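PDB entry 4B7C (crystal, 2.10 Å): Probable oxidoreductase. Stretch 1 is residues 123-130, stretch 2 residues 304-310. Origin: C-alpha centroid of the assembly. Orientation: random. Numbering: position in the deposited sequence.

Stretch 1, residues 123-130: LPRYLSAL
Stretch 2, residues 304-310: QSREDIV

Residues 123-127 form a 3-10 segment, with phi/psi running from -52/-46 at Leu123 through -68/-22 at Arg125 to -111/-3 at Leu127. Its i-to-i+3 bonds are Tyr126 N to Leu123 O (3.1 Å) and Leu127 N to Pro124 O (2.9 Å). Arg125 O then accepts both Ser128 N (3.1 Å) and Leu130 N (3.0 Å), closing a turn in which Ser128 adopts -121/-110 and Ala129 -60/-33. Stretch 2 is extended throughout, from -114/147 at Gln304 to -110/140 at Val310, and is a strand from Glu307 onward. In register, Ala129 CA lies 6.0 Å from Ser305 CA and Ser128 CA 7.1 Å from Glu307 CA, so the chains run in roughly opposing directions. No backbone-to-backbone hydrogen bond joins the stretches; the polar links are made through side chains, and the two stretches together bury 300 Å² against each other.

The extended backbone turns alternate residues, Ser305, Glu307 and Ile309, toward stretch 1, while Arg306 points away. Glu307 (chi1 m, chi2 p, chi3 29°) is the centre of the contact. Arg125, whose CA-to-CB bond points sideways, brings its end nearer with chi1 t, chi2 139°, chi3 m and chi4 143°; its length and paired N-H donors suit it to reach both carboxylate oxygens. Its guanidinium edge forms a two-point salt bridge: NE to Glu307 OE2 and NH2 to Glu307 OE1 are both 3.0 Å, with N-H...O angles of 168° and 161°.

Glu307 OE2 also accepts Ser128 OG (chi1 p) at 2.5 Å and Ser305 OG (chi1 t) at 2.7 Å, so two short hydroxyl side chains help satisfy one carboxylate oxygen. Ser128 is buried, which makes this pairing of its polar group valuable. The small methyl of Ala129 packs beside them, its CB 3.4 Å from Ser305 OG.

Farther along the strand the contact becomes apolar: Pro124 CG, on a C-gamma-exo ring, lies 3.9 Å from CD1 of the exposed Ile309 (chi1 m, chi2 t), a contact needing no polar partner.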

# COMPACT_ATOMS: atom_id res chain seq x y z
N LEU B 123 26.37 -9.37 -24.89
CA LEU B 123 26.53 -9.84 -23.52
C LEU B 123 26.04 -8.84 -22.47
O LEU B 123 25.33 -9.25 -21.57
CB LEU B 123 27.98 -10.22 -23.23
CG LEU B 123 28.39 -11.67 -23.50
CD1 LEU B 123 29.78 -11.90 -22.90
CD2 LEU B 123 27.40 -12.63 -22.84
N PRO B 124 26.40 -7.55 -22.60
CA PRO B 124 25.98 -6.60 -21.59
C PRO B 124 24.47 -6.41 -21.51
O PRO B 124 23.97 -6.01 -20.47
CB PRO B 124 26.60 -5.28 -22.07
CG PRO B 124 27.73 -5.68 -22.94
CD PRO B 124 27.24 -6.92 -23.63
N ARG B 125 23.76 -6.73 -22.59
CA ARG B 125 22.31 -6.62 -22.61
C ARG B 125 21.62 -7.63 -21.67
O ARG B 125 20.48 -7.44 -21.25
CB ARG B 125 21.75 -6.76 -24.03
CG ARG B 125 20.26 -6.43 -24.08
CD ARG B 125 19.86 -5.62 -25.29
NE ARG B 125 20.74 -4.48 -25.52
CZ ARG B 125 21.11 -4.03 -26.72
NH1 ARG B 125 20.70 -4.64 -27.84
NH2 ARG B 125 21.90 -2.98 -26.81
N TYR B 126 22.33 -8.70 -21.34
CA TYR B 126 21.85 -9.67 -20.36
C TYR B 126 21.98 -9.13 -18.92
O TYR B 126 21.69 -9.84 -17.96
CB TYR B 126 22.58 -11.01 -20.50
CG TYR B 126 22.12 -11.77 -21.72
CD1 TYR B 126 20.87 -12.36 -21.74
CD2 TYR B 126 22.93 -11.89 -22.83
CE1 TYR B 126 20.42 -13.05 -22.86
CE2 TYR B 126 22.50 -12.58 -23.94
CZ TYR B 126 21.25 -13.16 -23.97
OH TYR B 126 20.86 -13.87 -25.09
N LEU B 127 22.43 -7.89 -18.80
CA LEU B 127 22.42 -7.17 -17.52
C LEU B 127 21.42 -6.03 -17.53
O LEU B 127 21.28 -5.33 -16.53
CB LEU B 127 23.80 -6.61 -17.20
CG LEU B 127 24.88 -7.64 -16.97
CD1 LEU B 127 26.19 -6.89 -16.71
CD2 LEU B 127 24.49 -8.53 -15.81
N SER B 128 20.78 -5.80 -18.67
CA SER B 128 19.85 -4.69 -18.81
C SER B 128 18.47 -5.20 -19.18
O SER B 128 17.81 -5.83 -18.36
CB SER B 128 20.36 -3.63 -19.81
OG SER B 128 20.54 -4.17 -21.10
N ALA B 129 18.03 -4.94 -20.41
CA ALA B 129 16.68 -5.33 -20.84
C ALA B 129 16.44 -6.84 -20.75
O ALA B 129 15.32 -7.29 -20.44
CB ALA B 129 16.41 -4.83 -22.25
N LEU B 130 17.50 -7.62 -20.98
CA LEU B 130 17.42 -9.09 -20.88
C LEU B 130 18.06 -9.59 -19.58
O LEU B 130 18.42 -10.76 -19.44
CB LEU B 130 18.10 -9.76 -22.09
CG LEU B 130 17.36 -9.55 -23.42
CD1 LEU B 130 18.20 -10.05 -24.62
CD2 LEU B 130 15.97 -10.17 -23.43
N GLN B 304 13.61 -0.56 -27.07
CA GLN B 304 15.05 -0.22 -27.15
C GLN B 304 15.75 -0.36 -25.82
O GLN B 304 15.17 -0.03 -24.79
CB GLN B 304 15.23 1.24 -27.59
CG GLN B 304 14.88 1.53 -29.03
CD GLN B 304 14.89 3.02 -29.32
OE1 GLN B 304 14.00 3.52 -29.98
NE2 GLN B 304 15.90 3.72 -28.83
N SER B 305 17.03 -0.75 -25.85
CA SER B 305 17.84 -0.86 -24.65
C SER B 305 19.19 -0.16 -24.80
O SER B 305 19.97 -0.45 -25.70
CB SER B 305 18.08 -2.33 -24.31
OG SER B 305 18.74 -2.45 -23.05
N ARG B 306 19.49 0.73 -23.85
CA ARG B 306 20.80 1.41 -23.84
C ARG B 306 21.64 0.99 -22.64
O ARG B 306 21.19 1.02 -21.49
CB ARG B 306 20.73 2.96 -23.89
CG ARG B 306 19.90 3.62 -22.81
CD ARG B 306 19.73 5.12 -23.09
NE ARG B 306 20.97 5.79 -23.49
CZ ARG B 306 21.19 7.09 -23.35
NH1 ARG B 306 20.27 7.87 -22.80
NH2 ARG B 306 22.36 7.61 -23.74
N GLU B 307 22.89 0.64 -22.92
CA GLU B 307 23.86 0.35 -21.88
C GLU B 307 25.00 1.36 -21.90
O GLU B 307 25.51 1.74 -22.95
CB GLU B 307 24.42 -1.06 -22.02
CG GLU B 307 23.37 -2.16 -21.87
CD GLU B 307 22.59 -2.42 -23.14
OE1 GLU B 307 23.15 -2.21 -24.23
OE2 GLU B 307 21.41 -2.82 -23.06
N ASP B 308 25.37 1.82 -20.71
CA ASP B 308 26.53 2.68 -20.53
C ASP B 308 27.68 1.84 -19.99
O ASP B 308 27.71 1.50 -18.81
CB ASP B 308 26.21 3.84 -19.57
CG ASP B 308 27.36 4.82 -19.39
OD1 ASP B 308 28.23 4.90 -20.29
OD2 ASP B 308 27.40 5.51 -18.34
N ILE B 309 28.63 1.53 -20.87
CA ILE B 309 29.72 0.61 -20.55
C ILE B 309 31.01 1.33 -20.19
O ILE B 309 31.56 2.07 -21.00
CB ILE B 309 29.98 -0.38 -21.69
CG1 ILE B 309 28.77 -1.29 -21.87
CG2 ILE B 309 31.21 -1.25 -21.39
CD1 ILE B 309 28.72 -1.97 -23.23
N VAL B 310 31.45 1.14 -18.96
CA VAL B 310 32.70 1.70 -18.46
C VAL B 310 33.68 0.56 -18.26
O VAL B 310 33.30 -0.51 -17.79
CB VAL B 310 32.53 2.44 -17.11
CG1 VAL B 310 33.89 2.79 -16.51
CG2 VAL B 310 31.64 3.66 -17.27